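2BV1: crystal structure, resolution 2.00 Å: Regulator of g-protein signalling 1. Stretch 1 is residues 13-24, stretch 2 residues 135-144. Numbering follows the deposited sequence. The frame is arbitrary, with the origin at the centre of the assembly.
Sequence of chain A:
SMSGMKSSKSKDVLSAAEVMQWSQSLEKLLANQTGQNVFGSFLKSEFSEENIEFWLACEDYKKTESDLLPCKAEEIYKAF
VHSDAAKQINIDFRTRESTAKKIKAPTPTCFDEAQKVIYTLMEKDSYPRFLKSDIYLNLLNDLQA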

# COMPACT_ATOMS: atom_id res chain seq x y z
N VAL A 13 -6.70 -8.45 -21.66
CA VAL A 13 -6.56 -7.45 -20.61
C VAL A 13 -6.15 -8.10 -19.28
O VAL A 13 -5.68 -7.41 -18.38
CB VAL A 13 -7.84 -6.63 -20.44
CG1 VAL A 13 -8.10 -5.78 -21.70
CG2 VAL A 13 -9.02 -7.52 -20.13
N LEU A 14 -6.37 -9.42 -19.15
CA LEU A 14 -5.95 -10.20 -17.99
C LEU A 14 -5.79 -11.65 -18.41
O LEU A 14 -6.45 -12.11 -19.33
CB LEU A 14 -6.98 -10.11 -16.84
CG LEU A 14 -6.54 -10.63 -15.45
CD1 LEU A 14 -5.32 -9.88 -14.91
CD2 LEU A 14 -7.70 -10.57 -14.44
N SER A 15 -4.85 -12.34 -17.80
CA SER A 15 -4.65 -13.81 -18.03
C SER A 15 -4.47 -14.55 -16.73
O SER A 15 -4.03 -13.96 -15.71
CB SER A 15 -3.43 -14.09 -18.90
OG SER A 15 -2.24 -13.77 -18.22
N ALA A 16 -4.75 -15.85 -16.78
CA ALA A 16 -4.55 -16.73 -15.63
C ALA A 16 -3.05 -16.68 -15.24
O ALA A 16 -2.71 -16.64 -14.05
CB ALA A 16 -5.01 -18.16 -15.96
N ALA A 17 -2.18 -16.65 -16.25
CA ALA A 17 -0.73 -16.59 -16.04
C ALA A 17 -0.40 -15.38 -15.20
O ALA A 17 0.33 -15.49 -14.21
CB ALA A 17 0.03 -16.57 -17.34
N GLU A 18 -0.96 -14.22 -15.57
CA GLU A 18 -0.66 -12.99 -14.84
C GLU A 18 -1.10 -13.05 -13.40
O GLU A 18 -0.36 -12.67 -12.51
CB GLU A 18 -1.31 -11.77 -15.55
CG GLU A 18 -1.12 -10.45 -14.85
CD GLU A 18 0.34 -10.12 -14.55
OE1 GLU A 18 1.22 -10.43 -15.39
OE2 GLU A 18 0.61 -9.51 -13.49
N VAL A 19 -2.33 -13.51 -13.19
CA VAL A 19 -2.89 -13.64 -11.88
C VAL A 19 -2.07 -14.68 -11.06
O VAL A 19 -1.89 -14.47 -9.87
CB VAL A 19 -4.35 -14.05 -11.95
CG1 VAL A 19 -4.92 -14.40 -10.55
CG2 VAL A 19 -5.16 -12.96 -12.66
N MET A 20 -1.60 -15.77 -11.68
CA MET A 20 -0.63 -16.70 -11.01
C MET A 20 0.65 -15.98 -10.53
O MET A 20 1.12 -16.22 -9.43
CB MET A 20 -0.19 -17.87 -11.94
CG MET A 20 -1.24 -18.85 -12.39
SD MET A 20 -0.76 -20.16 -13.64
CE MET A 20 1.00 -20.31 -13.27
N GLN A 21 1.23 -15.12 -11.37
CA GLN A 21 2.41 -14.34 -11.03
C GLN A 21 2.32 -13.47 -9.76
O GLN A 21 3.34 -13.22 -9.09
CB GLN A 21 2.84 -13.49 -12.23
CG GLN A 21 3.57 -14.27 -13.33
CD GLN A 21 4.97 -14.73 -12.93
OE1 GLN A 21 5.90 -13.91 -12.74
NE2 GLN A 21 5.15 -16.05 -12.83
N TRP A 22 1.12 -13.01 -9.45
CA TRP A 22 0.86 -12.23 -8.24
C TRP A 22 1.18 -13.02 -6.96
O TRP A 22 1.42 -12.41 -5.92
CB TRP A 22 -0.60 -11.81 -8.15
CG TRP A 22 -1.12 -10.97 -9.32
CD1 TRP A 22 -0.40 -10.38 -10.28
CD2 TRP A 22 -2.49 -10.63 -9.57
NE1 TRP A 22 -1.21 -9.68 -11.14
CE2 TRP A 22 -2.50 -9.83 -10.74
CE3 TRP A 22 -3.69 -10.91 -8.92
CZ2 TRP A 22 -3.68 -9.34 -11.31
CZ3 TRP A 22 -4.89 -10.37 -9.48
CH2 TRP A 22 -4.86 -9.63 -10.67
N SER A 23 1.09 -14.36 -7.05
CA SER A 23 1.52 -15.24 -5.95
C SER A 23 3.03 -15.36 -5.83
O SER A 23 3.52 -15.89 -4.84
CB SER A 23 0.88 -16.63 -6.08
OG SER A 23 1.58 -17.34 -7.05
N GLN A 24 3.80 -14.84 -6.78
CA GLN A 24 5.25 -14.89 -6.67
C GLN A 24 5.82 -13.94 -5.58
O GLN A 24 6.72 -14.32 -4.84
CB GLN A 24 5.90 -14.67 -8.04
CG GLN A 24 5.60 -15.85 -9.04
CD GLN A 24 6.51 -17.11 -8.89
OE1 GLN A 24 6.31 -17.98 -8.01
NE2 GLN A 24 7.48 -17.23 -9.79
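Stretch 2, residues 135-144: IYLNLLNDLQ

Stretch 2 continues a helix that begins earlier in the chain; residues 135-142 are helical. It packs on helix 16-21 of stretch 1, and the two run in nearly opposite directions. The angle between their N-to-C directions is 150°, the signed crossing angle is -150°, and the axes come within 9.0 Å. As a result, the start of stretch 2 lies near Val19 to Ser23, and its end lies near Leu14 and Ala16. Together the two stretches bury 514 Å².

Ile135 makes no contact with stretch 1. Tyr136 makes the one hydrogen bond between the stretches. Its CA-to-CB bond points sideways, but its end comes nearer; chi1 is t. Tyr136 OH donates to Val19 O at 2.6 Å, and the acceptor lies at the ring edge, near the ring plane. Val19 O also accepts a weak backbone bond from Trp22 N, 3.4 Å. The ring also packs against side chains: Tyr136 CE1 is 3.5 Å from Val19 CG1 and 3.9 Å from Trp22 CE3. Ser23 CB lies 3.6 Å from Tyr136 OH.

Leu137 and Asn138 do not touch stretch 1. In Leu139, about one turn after Tyr136, the CA-to-CB bond points toward stretch 1. Its CD2 is a shared contact point, 3.8 Å from Trp22 CZ3, 4.0 Å from Val19 CG2 and 4.2 Å from Leu14 CD2. Trp22 NE1 donates a hydrogen bond to Glu18 OE2, 3.0 Å, within stretch 1.

Leu140 leaves its backbone sideways, and its end comes nearer. Leu140 CD1 reaches Met20 CG at 3.5 Å and Ala16 O at 3.6 Å. Leu140 CB is 3.9 Å from Val19 CG1. Asn141 and Asp142 make no contact.

Leu143 lies where the backbones come close: its CA is 5.4 Å from Ala16 CA. Here the side chains meet, with Ala16 CB 4.0 Å from Leu143 CB. Leu143 CD1 extends to Val19 CG2 at 3.7 Å and to Leu14 CD2 at 4.0 Å. Nearby, Ser15 caps the stretch 1 helix by accepting from Glu18 N at its OG, 3.0 Å.

Gln144 closes the contact. Its CG lies 3.4 Å from Ala16 CB. Its amide bonds within stretch 2, where Gln144 NE2 donates to Leu140 O at 3.0 Å.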

# COMPACT_ATOMS: atom_id res chain seq x y z
N ILE A 135 -11.62 -14.38 -3.43
CA ILE A 135 -11.41 -13.33 -4.40
C ILE A 135 -10.33 -13.77 -5.36
O ILE A 135 -10.58 -13.88 -6.57
CB ILE A 135 -11.04 -11.93 -3.71
CG1 ILE A 135 -12.32 -11.27 -3.22
CG2 ILE A 135 -10.43 -10.98 -4.75
CD1 ILE A 135 -12.16 -9.81 -2.69
N TYR A 136 -9.14 -14.03 -4.81
CA TYR A 136 -8.00 -14.46 -5.60
C TYR A 136 -8.22 -15.81 -6.32
O TYR A 136 -8.04 -15.90 -7.52
CB TYR A 136 -6.72 -14.48 -4.74
CG TYR A 136 -5.50 -14.87 -5.54
CD1 TYR A 136 -4.93 -13.98 -6.44
CD2 TYR A 136 -4.95 -16.14 -5.40
CE1 TYR A 136 -3.84 -14.37 -7.21
CE2 TYR A 136 -3.88 -16.53 -6.14
CZ TYR A 136 -3.31 -15.65 -7.03
OH TYR A 136 -2.24 -16.02 -7.78
N LEU A 137 -8.61 -16.84 -5.57
CA LEU A 137 -8.66 -18.19 -6.11
C LEU A 137 -9.78 -18.36 -7.16
O LEU A 137 -9.54 -18.99 -8.19
CB LEU A 137 -8.76 -19.21 -4.97
CG LEU A 137 -7.50 -19.27 -4.07
CD1 LEU A 137 -7.68 -20.08 -2.84
CD2 LEU A 137 -6.34 -19.81 -4.87
N ASN A 138 -10.94 -17.75 -6.93
CA ASN A 138 -12.00 -17.68 -7.97
C ASN A 138 -11.52 -17.00 -9.23
O ASN A 138 -11.67 -17.55 -10.31
CB ASN A 138 -13.31 -17.01 -7.45
CG ASN A 138 -14.07 -17.89 -6.41
OD1 ASN A 138 -13.80 -19.07 -6.29
ND2 ASN A 138 -14.99 -17.30 -5.66
N LEU A 139 -10.92 -15.82 -9.09
CA LEU A 139 -10.42 -15.08 -10.26
C LEU A 139 -9.48 -15.97 -11.07
O LEU A 139 -9.64 -16.13 -12.26
CB LEU A 139 -9.70 -13.80 -9.84
CG LEU A 139 -9.24 -12.87 -10.95
CD1 LEU A 139 -10.48 -12.25 -11.74
CD2 LEU A 139 -8.32 -11.77 -10.47
N LEU A 140 -8.51 -16.55 -10.36
CA LEU A 140 -7.50 -17.41 -10.97
C LEU A 140 -8.10 -18.59 -11.73
O LEU A 140 -7.80 -18.79 -12.91
CB LEU A 140 -6.53 -17.89 -9.88
CG LEU A 140 -5.41 -18.84 -10.26
CD1 LEU A 140 -4.59 -18.32 -11.45
CD2 LEU A 140 -4.52 -19.12 -9.04
N ASN A 141 -8.96 -19.34 -11.06
CA ASN A 141 -9.49 -20.58 -11.61
C ASN A 141 -10.48 -20.37 -12.74
O ASN A 141 -10.43 -21.04 -13.76
CB ASN A 141 -10.06 -21.45 -10.48
CG ASN A 141 -8.94 -22.20 -9.73
OD1 ASN A 141 -8.54 -23.29 -10.15
ND2 ASN A 141 -8.41 -21.59 -8.67
N ASP A 142 -11.36 -19.39 -12.56
CA ASP A 142 -12.41 -19.11 -13.55
C ASP A 142 -11.85 -18.51 -14.85
O ASP A 142 -12.52 -18.52 -15.89
CB ASP A 142 -13.49 -18.23 -12.91
CG ASP A 142 -14.21 -18.94 -11.75
OD1 ASP A 142 -13.98 -20.16 -11.59
OD2 ASP A 142 -14.99 -18.31 -11.00
N LEU A 143 -10.62 -17.99 -14.81
CA LEU A 143 -9.90 -17.58 -16.03
C LEU A 143 -9.43 -18.78 -16.87
O LEU A 143 -9.12 -18.64 -18.04
CB LEU A 143 -8.70 -16.71 -15.69
CG LEU A 143 -8.99 -15.22 -15.47
CD1 LEU A 143 -7.81 -14.57 -14.76
CD2 LEU A 143 -9.27 -14.51 -16.80
N GLN A 144 -9.35 -19.95 -16.23
CA GLN A 144 -8.92 -21.20 -16.85
C GLN A 144 -10.09 -22.14 -17.00
O GLN A 144 -10.90 -21.90 -17.86
CB GLN A 144 -7.90 -21.89 -15.97
CG GLN A 144 -6.87 -20.94 -15.45
CD GLN A 144 -5.95 -21.61 -14.50
OE1 GLN A 144 -5.34 -22.64 -14.83
NE2 GLN A 144 -5.82 -21.05 -13.31